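Local coordinates for protein tapirin (PDB 6N2C) that probably binds cellulose through its zinc-bearing beta-helical C-terminal domain, helping an extremely thermophilic bacterium adhere to plant biomass, at residues S272-D286 against A292-N306. Residues are numbered along the deposited sequence; the frame is centred on the assembly and turned at random.
Sequences SLLFSDGTISLSGKD and ALFCDTLDIRNGSSN
Phe275 and Phe294 lie against each other on successive coils of a parallel beta-helix, where residues 272-286 and 292-306 pair along two faces and round the corner between them. Strands 273-276 and 293-294 form one ladder; beyond the corner, strands 279-281 and 297-300 form the next, shifted by one residue. At the turn Ser276 suits its place: OG accepts from Gly278 N in an ST turn and is also hydrogen-bonded to Thr255 OG1 of the preceding coil.

Followed outward, Phe294 sets CB over one face of the Phe275 ring, 3.4 Å from CD2, a CH-pi contact. CG lies 3.5 Å from Phe275 CD2 and CE2, CD2 meets Phe275 CE2, and CD1 and CE1 both lie 3.6 Å from the methyl Leu273 CD1, which comes in obliquely. With CG anti to its carbonyl carbon (chi1 -66°), whereas that of Phe275 is anti to the backbone N, the rings lie slid apart, their planes 26° from parallel. Phe313 of the following coil meets the Phe294 ring steeply.

Leu274, Leu293, Ile280 and Leu298 point into the coil interior, which suits branched aliphatic chains: Ile280 CG2 lies 3.8 Å from Leu298 CD1. Where the second ladder begins, a water bridges Thr279 OG1 and Asp296 OD2 of the loop before it, donating to the carboxylate; polar groups fit this partly exposed surface.

The loops close with Gly284 and Gly303, their CA atoms 4.0 Å apart; both have positive phi, which favours glycine, and a CB on Gly284 would jam against the preceding carbonyl. Buried Asn306 uses both amide ends: ND2 donates to Asn302 O, while OD1 accepts from Asp286 N at 3.0 Å.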
ATOM      1  N   SER A 272      -3.148  -4.249   8.427  1.00 16.67           N
ATOM      2  CA  SER A 272      -3.696  -5.587   8.057  1.00 17.93           C
ATOM      3  C   SER A 272      -3.323  -6.003   6.683  1.00 17.40           C
ATOM      4  O   SER A 272      -2.706  -7.028   6.534  1.00 17.23           O
ATOM      5  CB  SER A 272      -5.226  -5.542   8.252  1.00 17.71           C
ATOM      6  OG  SER A 272      -5.860  -6.698   7.750  1.00 20.08           O
ATOM      7  N   LEU A 273      -3.658  -5.236   5.662  1.00 13.69           N
ATOM      8  CA  LEU A 273      -3.432  -5.692   4.273  1.00 15.34           C
ATOM      9  C   LEU A 273      -2.953  -4.533   3.411  1.00 15.86           C
ATOM     10  O   LEU A 273      -3.632  -3.492   3.371  1.00 15.11           O
ATOM     11  CB  LEU A 273      -4.754  -6.235   3.696  1.00 15.35           C
ATOM     12  CG  LEU A 273      -4.772  -6.746   2.251  1.00 15.75           C
ATOM     13  CD1 LEU A 273      -3.654  -7.753   1.942  1.00 16.80           C
ATOM     14  CD2 LEU A 273      -6.125  -7.316   1.803  1.00 16.40           C
ATOM     15  N   LEU A 274      -1.863  -4.768   2.640  1.00 14.51           N
ATOM     16  CA  LEU A 274      -1.369  -3.800   1.626  1.00 14.39           C
ATOM     17  C   LEU A 274      -1.324  -4.575   0.381  1.00 13.01           C
ATOM     18  O   LEU A 274      -0.629  -5.627   0.323  1.00 15.20           O
ATOM     19  CB  LEU A 274       0.064  -3.336   2.042  1.00 13.81           C
ATOM     20  CG  LEU A 274       0.761  -2.392   1.111  1.00 15.72           C
ATOM     21  CD1 LEU A 274      -0.072  -1.133   1.036  1.00 15.94           C
ATOM     22  CD2 LEU A 274       2.105  -2.044   1.659  1.00 16.16           C
ATOM     23  N   PHE A 275      -2.061  -4.142  -0.652  1.00 13.77           N
ATOM     24  CA  PHE A 275      -2.204  -4.922  -1.866  1.00 14.00           C
ATOM     25  C   PHE A 275      -2.062  -4.009  -3.046  1.00 15.56           C
ATOM     26  O   PHE A 275      -2.827  -3.050  -3.157  1.00 14.47           O
ATOM     27  CB  PHE A 275      -3.617  -5.594  -1.887  1.00 14.35           C
ATOM     28  CG  PHE A 275      -3.770  -6.684  -2.853  1.00 14.74           C
ATOM     29  CD1 PHE A 275      -3.759  -6.431  -4.240  1.00 13.80           C
ATOM     30  CD2 PHE A 275      -3.901  -8.014  -2.423  1.00 14.52           C
ATOM     31  CE1 PHE A 275      -3.888  -7.473  -5.157  1.00 18.03           C
ATOM     32  CE2 PHE A 275      -4.040  -9.009  -3.347  1.00 15.92           C
ATOM     33  CZ  PHE A 275      -4.011  -8.765  -4.695  1.00 16.36           C
ATOM     34  N   SER A 276      -1.173  -4.349  -3.984  1.00 14.45           N
ATOM     35  CA  SER A 276      -1.110  -3.625  -5.236  1.00 14.30           C
ATOM     36  C   SER A 276      -0.988  -4.611  -6.378  1.00 15.98           C
ATOM     37  O   SER A 276      -0.330  -5.622  -6.261  1.00 16.88           O
ATOM     38  CB  SER A 276       0.053  -2.639  -5.306  1.00 15.93           C
ATOM     39  OG  SER A 276      -0.014  -1.829  -6.465  1.00 15.67           O
ATOM     40  N   ASP A 277      -1.667  -4.354  -7.486  1.00 14.01           N
ATOM     41  CA  ASP A 277      -1.395  -5.100  -8.677  1.00 16.49           C
ATOM     42  C   ASP A 277      -0.134  -4.631  -9.404  1.00 17.97           C
ATOM     43  O   ASP A 277       0.200  -5.247 -10.467  1.00 19.92           O
ATOM     44  CB  ASP A 277      -2.566  -5.050  -9.626  1.00 17.16           C
ATOM     45  CG  ASP A 277      -3.839  -5.711  -9.016  1.00 20.77           C
ATOM     46  OD1 ASP A 277      -3.661  -6.779  -8.426  1.00 24.26           O
ATOM     47  OD2 ASP A 277      -4.985  -5.172  -9.246  1.00 26.05           O
ATOM     48  N   GLY A 278       0.520  -3.605  -8.914  1.00 18.16           N
ATOM     49  CA  GLY A 278       1.695  -2.976  -9.588  1.00 15.98           C
ATOM     50  C   GLY A 278       2.949  -3.043  -8.738  1.00 17.28           C
ATOM     51  O   GLY A 278       3.156  -3.917  -7.907  1.00 15.14           O
ATOM     52  N   THR A 279       3.795  -2.059  -8.955  1.00 16.04           N
ATOM     53  CA  THR A 279       5.096  -2.009  -8.315  1.00 16.57           C
ATOM     54  C   THR A 279       5.062  -1.066  -7.134  1.00 15.04           C
ATOM     55  O   THR A 279       4.525   0.033  -7.245  1.00 16.44           O
ATOM     56  CB  THR A 279       6.137  -1.561  -9.347  1.00 16.79           C
ATOM     57  OG1 THR A 279       6.262  -2.550 -10.358  1.00 16.72           O
ATOM     58  CG2 THR A 279       7.471  -1.395  -8.768  1.00 16.76           C
ATOM     59  N   ILE A 280       5.642  -1.497  -6.028  1.00 14.22           N
ATOM     60  CA  ILE A 280       5.869  -0.730  -4.858  1.00 15.56           C
ATOM     61  C   ILE A 280       7.317  -0.377  -4.861  1.00 15.98           C
ATOM     62  O   ILE A 280       8.152  -1.291  -4.836  1.00 16.73           O
ATOM     63  CB  ILE A 280       5.496  -1.492  -3.541  1.00 14.33           C
ATOM     64  CG1 ILE A 280       3.988  -1.847  -3.576  1.00 16.00           C
ATOM     65  CG2 ILE A 280       5.879  -0.627  -2.320  1.00 13.50           C
ATOM     66  CD1 ILE A 280       3.589  -2.643  -2.316  1.00 16.68           C
ATOM     67  N   SER A 281       7.620   0.889  -5.002  1.00 15.45           N
ATOM     68  CA  SER A 281       9.017   1.339  -5.228  1.00 15.95           C
ATOM     69  C   SER A 281       9.503   2.362  -4.238  1.00 17.70           C
ATOM     70  O   SER A 281       8.922   3.473  -4.192  1.00 17.21           O
ATOM     71  CB  SER A 281       9.125   1.850  -6.679  1.00 20.02           C
ATOM     72  OG  SER A 281      10.443   2.422  -6.878  1.00 25.79           O
ATOM     73  N   LEU A 282      10.575   2.024  -3.457  1.00 14.97           N
ATOM     74  CA  LEU A 282      11.096   2.923  -2.442  1.00 18.27           C
ATOM     75  C   LEU A 282      12.140   3.931  -3.044  1.00 17.19           C
ATOM     76  O   LEU A 282      12.704   3.654  -4.131  1.00 19.73           O
ATOM     77  CB  LEU A 282      11.659   2.209  -1.203  1.00 18.84           C
ATOM     78  CG  LEU A 282      10.525   1.684  -0.285  1.00 20.65           C
ATOM     79  CD1 LEU A 282       9.740   0.512  -0.912  1.00 21.85           C
ATOM     80  CD2 LEU A 282      11.195   1.213   0.965  1.00 22.79           C
ATOM     81  N   SER A 283      12.277   5.069  -2.431  1.00 17.92           N
ATOM     82  CA  SER A 283      13.150   6.170  -2.896  1.00 19.23           C
ATOM     83  C   SER A 283      14.446   6.367  -2.132  1.00 19.36           C
ATOM     84  O   SER A 283      15.377   7.000  -2.665  1.00 17.80           O
ATOM     85  CB  SER A 283      12.418   7.537  -3.004  1.00 20.22           C
ATOM     86  OG  SER A 283      12.070   8.089  -1.746  1.00 18.20           O
ATOM     87  N   GLY A 284      14.495   5.910  -0.889  1.00 16.98           N
ATOM     88  CA  GLY A 284      15.534   6.168   0.087  1.00 17.96           C
ATOM     89  C   GLY A 284      15.033   6.780   1.374  1.00 16.36           C
ATOM     90  O   GLY A 284      14.082   7.595   1.343  1.00 15.87           O
ATOM     91  N   LYS A 285      15.528   6.298   2.510  1.00 13.83           N
ATOM     92  CA  LYS A 285      15.072   6.729   3.811  1.00 17.09           C
ATOM     93  C   LYS A 285      13.499   6.577   3.893  1.00 16.53           C
ATOM     94  O   LYS A 285      12.842   7.319   4.587  1.00 17.14           O
ATOM     95  CB  LYS A 285      15.447   8.161   4.126  1.00 22.92           C
ATOM     96  CG  LYS A 285      16.949   8.350   4.255  1.00 27.69           C
ATOM     97  CD  LYS A 285      17.279   8.193   5.715  1.00 40.26           C
ATOM     98  CE  LYS A 285      17.587   9.557   6.256  1.00 45.96           C
ATOM     99  NZ  LYS A 285      19.044   9.830   6.168  1.00 49.05           N
ATOM    100  N   ASP A 286      12.992   5.554   3.233  1.00 17.73           N
ATOM    101  CA  ASP A 286      11.535   5.289   3.242  1.00 16.72           C
ATOM    102  C   ASP A 286      11.293   4.008   4.063  1.00 17.08           C
ATOM    103  O   ASP A 286      12.095   3.051   4.019  1.00 18.27           O
ATOM    104  CB  ASP A 286      11.022   5.133   1.836  1.00 16.21           C
ATOM    105  CG  ASP A 286      11.030   6.417   1.060  1.00 14.66           C
ATOM    106  OD1 ASP A 286      10.647   7.491   1.616  1.00 18.19           O
ATOM    107  OD2 ASP A 286      11.230   6.322  -0.177  1.00 17.87           O
ATOM    108  N   ALA A 292       0.260  -8.225   6.060  1.00 14.52           N
ATOM    109  CA  ALA A 292       0.268  -8.945   4.811  1.00 16.42           C
ATOM    110  C   ALA A 292       0.477  -7.947   3.675  1.00 14.13           C
ATOM    111  O   ALA A 292      -0.184  -6.896   3.640  1.00 16.27           O
ATOM    112  CB  ALA A 292      -1.070  -9.703   4.628  1.00 17.80           C
ATOM    113  N   LEU A 293       1.323  -8.323   2.718  1.00 15.24           N
ATOM    114  CA  LEU A 293       1.640  -7.483   1.581  1.00 13.89           C
ATOM    115  C   LEU A 293       1.594  -8.354   0.337  1.00 15.96           C
ATOM    116  O   LEU A 293       2.236  -9.408   0.248  1.00 17.22           O
ATOM    117  CB  LEU A 293       3.047  -6.860   1.826  1.00 16.40           C
ATOM    118  CG  LEU A 293       3.577  -5.919   0.751  1.00 18.08           C
ATOM    119  CD1 LEU A 293       4.705  -5.080   1.348  1.00 17.65           C
ATOM    120  CD2 LEU A 293       4.060  -6.570  -0.490  1.00 21.47           C
ATOM    121  N   PHE A 294       0.810  -7.913  -0.658  1.00 13.78           N
ATOM    122  CA  PHE A 294       0.796  -8.527  -1.933  1.00 14.13           C
ATOM    123  C   PHE A 294       1.187  -7.467  -2.983  1.00 13.61           C
ATOM    124  O   PHE A 294       0.676  -6.359  -2.937  1.00 13.05           O
ATOM    125  CB  PHE A 294      -0.631  -8.996  -2.351  1.00 14.21           C
ATOM    126  CG  PHE A 294      -1.241 -10.101  -1.525  1.00 16.54           C
ATOM    127  CD1 PHE A 294      -1.638  -9.832  -0.222  1.00 16.55           C
ATOM    128  CD2 PHE A 294      -1.577 -11.343  -2.095  1.00 17.56           C
ATOM    129  CE1 PHE A 294      -2.324 -10.813   0.517  1.00 18.59           C
ATOM    130  CE2 PHE A 294      -2.243 -12.276  -1.354  1.00 18.30           C
ATOM    131  CZ  PHE A 294      -2.604 -12.018  -0.066  1.00 17.71           C
ATOM    132  N   CYS A 295       2.042  -7.801  -3.975  1.00 14.32           N
ATOM    133  CA  CYS A 295       2.312  -6.847  -5.025  1.00 14.87           C
ATOM    134  C   CYS A 295       2.855  -7.560  -6.227  1.00 16.08           C
ATOM    135  O   CYS A 295       3.185  -8.732  -6.120  1.00 14.87           O
ATOM    136  CB  CYS A 295       3.221  -5.652  -4.577  1.00 15.18           C
ATOM    137  SG  CYS A 295       4.903  -6.269  -4.175  0.91 17.57           S
ATOM    138  N   ASP A 296       2.931  -6.912  -7.378  1.00 14.92           N
ATOM    139  CA  ASP A 296       3.639  -7.549  -8.476  1.00 15.82           C
ATOM    140  C   ASP A 296       5.153  -7.540  -8.192  1.00 16.48           C
ATOM    141  O   ASP A 296       5.817  -8.583  -8.255  1.00 16.08           O
ATOM    142  CB  ASP A 296       3.372  -6.886  -9.781  1.00 17.29           C
ATOM    143  CG  ASP A 296       4.198  -7.426 -10.922  1.00 20.57           C
ATOM    144  OD1 ASP A 296       4.067  -8.592 -11.315  1.00 22.59           O
ATOM    145  OD2 ASP A 296       5.032  -6.647 -11.421  1.00 23.65           O
ATOM    146  N   THR A 297       5.668  -6.367  -7.967  1.00 17.20           N
ATOM    147  CA  THR A 297       7.078  -6.158  -7.811  1.00 16.00           C
ATOM    148  C   THR A 297       7.262  -5.296  -6.581  1.00 17.85           C
ATOM    149  O   THR A 297       6.616  -4.271  -6.405  1.00 17.63           O
ATOM    150  CB  THR A 297       7.676  -5.448  -9.008  1.00 17.78           C
ATOM    151  OG1 THR A 297       7.643  -6.279 -10.168  1.00 18.19           O
ATOM    152  CG2 THR A 297       9.136  -5.018  -8.765  1.00 17.95           C
ATOM    153  N   LEU A 298       8.160  -5.691  -5.689  1.00 15.15           N
ATOM    154  CA  LEU A 298       8.615  -4.847  -4.577  1.00 16.13           C
ATOM    155  C   LEU A 298      10.105  -4.432  -4.778  1.00 17.33           C
ATOM    156  O   LEU A 298      10.940  -5.315  -4.816  1.00 14.90           O
ATOM    157  CB  LEU A 298       8.460  -5.558  -3.234  1.00 15.49           C
ATOM    158  CG  LEU A 298       8.976  -4.833  -1.968  1.00 14.81           C
ATOM    159  CD1 LEU A 298       8.420  -3.439  -1.854  1.00 14.83           C
ATOM    160  CD2 LEU A 298       8.645  -5.657  -0.725  1.00 17.49           C
ATOM    161  N   ASP A 299      10.320  -3.136  -5.006  1.00 16.91           N
ATOM    162  CA  ASP A 299      11.664  -2.543  -5.326  1.00 17.36           C
ATOM    163  C   ASP A 299      12.221  -1.823  -4.122  1.00 20.15           C
ATOM    164  O   ASP A 299      11.667  -0.809  -3.670  1.00 19.16           O
ATOM    165  CB  ASP A 299      11.563  -1.620  -6.561  1.00 18.56           C
ATOM    166  CG  ASP A 299      11.623  -2.367  -7.881  1.00 20.44           C
ATOM    167  OD1 ASP A 299      12.137  -3.477  -7.958  1.00 23.20           O
ATOM    168  OD2 ASP A 299      11.192  -1.790  -8.900  1.00 24.14           O
ATOM    169  N   ILE A 300      13.267  -2.385  -3.537  1.00 16.16           N
ATOM    170  CA  ILE A 300      14.021  -1.739  -2.524  1.00 16.71           C
ATOM    171  C   ILE A 300      15.425  -1.477  -3.106  1.00 15.67           C
ATOM    172  O   ILE A 300      16.380  -2.207  -2.791  1.00 18.50           O
ATOM    173  CB  ILE A 300      14.098  -2.521  -1.220  1.00 17.26           C
ATOM    174  CG1 ILE A 300      12.707  -2.971  -0.778  1.00 18.12           C
ATOM    175  CG2 ILE A 300      14.744  -1.716  -0.100  1.00 18.96           C
ATOM    176  CD1 ILE A 300      12.786  -3.931   0.354  1.00 17.19           C
ATOM    177  N   ARG A 301      15.480  -0.510  -3.992  1.00 17.06           N
ATOM    178  CA  ARG A 301      16.710  -0.336  -4.803  1.00 20.90           C
ATOM    179  C   ARG A 301      17.311   1.068  -4.714  1.00 22.77           C
ATOM    180  O   ARG A 301      18.523   1.195  -4.705  1.00 25.07           O
ATOM    181  CB  ARG A 301      16.402  -0.536  -6.255  1.00 20.49           C
ATOM    182  CG  ARG A 301      15.924  -1.927  -6.552  1.00 24.66           C
ATOM    183  CD  ARG A 301      15.987  -2.260  -8.049  1.00 27.04           C
ATOM    184  NE  ARG A 301      14.996  -1.598  -8.807  1.00 28.41           N
ATOM    185  CZ  ARG A 301      14.807  -1.740 -10.115  1.00 34.44           C
ATOM    186  NH1 ARG A 301      15.566  -2.551 -10.842  1.00 39.63           N
ATOM    187  NH2 ARG A 301      13.850  -1.075 -10.712  1.00 34.71           N
ATOM    188  N   ASN A 302      16.487   2.070  -4.683  1.00 19.76           N
ATOM    189  CA  ASN A 302      16.916   3.460  -4.653  1.00 21.51           C
ATOM    190  C   ASN A 302      17.367   3.923  -3.294  1.00 20.15           C
ATOM    191  O   ASN A 302      16.815   3.605  -2.206  1.00 18.56           O
ATOM    192  CB  ASN A 302      15.804   4.411  -5.064  1.00 22.26           C
ATOM    193  CG  ASN A 302      15.428   4.264  -6.468  1.00 27.30           C
ATOM    194  OD1 ASN A 302      16.312   4.054  -7.308  1.00 27.19           O
ATOM    195  ND2 ASN A 302      14.097   4.330  -6.781  1.00 27.80           N
ATOM    196  N   GLY A 303      18.438   4.748  -3.307  1.00 19.46           N
ATOM    197  CA  GLY A 303      18.856   5.364  -2.033  1.00 18.78           C
ATOM    198  C   GLY A 303      19.476   4.414  -1.041  1.00 18.33           C
ATOM    199  O   GLY A 303      20.027   3.375  -1.416  1.00 22.52           O
ATOM    200  N   SER A 304      19.308   4.712   0.240  1.00 18.99           N
ATOM    201  CA  SER A 304      19.800   3.900   1.286  1.00 18.32           C
ATOM    202  C   SER A 304      18.945   4.169   2.487  1.00 19.36           C
ATOM    203  O   SER A 304      18.138   5.091   2.524  1.00 21.44           O
ATOM    204  CB  SER A 304      21.319   4.188   1.574  1.00 20.20           C
ATOM    205  OG  SER A 304      21.449   5.510   2.153  1.00 22.46           O
ATOM    206  N   SER A 305      19.121   3.335   3.506  0.60 19.14           N
ATOM    207  CA  SER A 305      18.461   3.483   4.772  0.60 19.78           C
ATOM    208  C   SER A 305      16.933   3.350   4.660  0.60 19.22           C
ATOM    209  O   SER A 305      16.219   3.978   5.433  0.60 18.39           O
ATOM    210  CB  SER A 305      18.814   4.791   5.440  0.60 22.23           C
ATOM    211  OG  SER A 305      18.495   4.688   6.809  0.60 23.81           O
ATOM    212  N   ASN A 306      16.503   2.528   3.714  1.00 18.30           N
ATOM    213  CA  ASN A 306      15.065   2.118   3.628  1.00 18.37           C
ATOM    214  C   ASN A 306      14.837   1.043   4.631  1.00 18.83           C
ATOM    215  O   ASN A 306      15.763   0.316   5.120  1.00 17.90           O
ATOM    216  CB  ASN A 306      14.760   1.610   2.253  1.00 16.73           C
ATOM    217  CG  ASN A 306      14.910   2.640   1.203  1.00 15.77           C
ATOM    218  OD1 ASN A 306      14.194   3.696   1.208  1.00 16.35           O
ATOM    219  ND2 ASN A 306      15.705   2.309   0.161  1.00 16.25           N
TER
HETATM  220  O   HOH W   1       4.277  -4.042 -11.648  0.97 17.44           O
HETATM  221  O   HOH W   2      11.064   0.868  -9.228  1.00 27.09           O
HETATM  222  O   HOH W   3      13.702   1.298  -5.254  1.00 17.55           O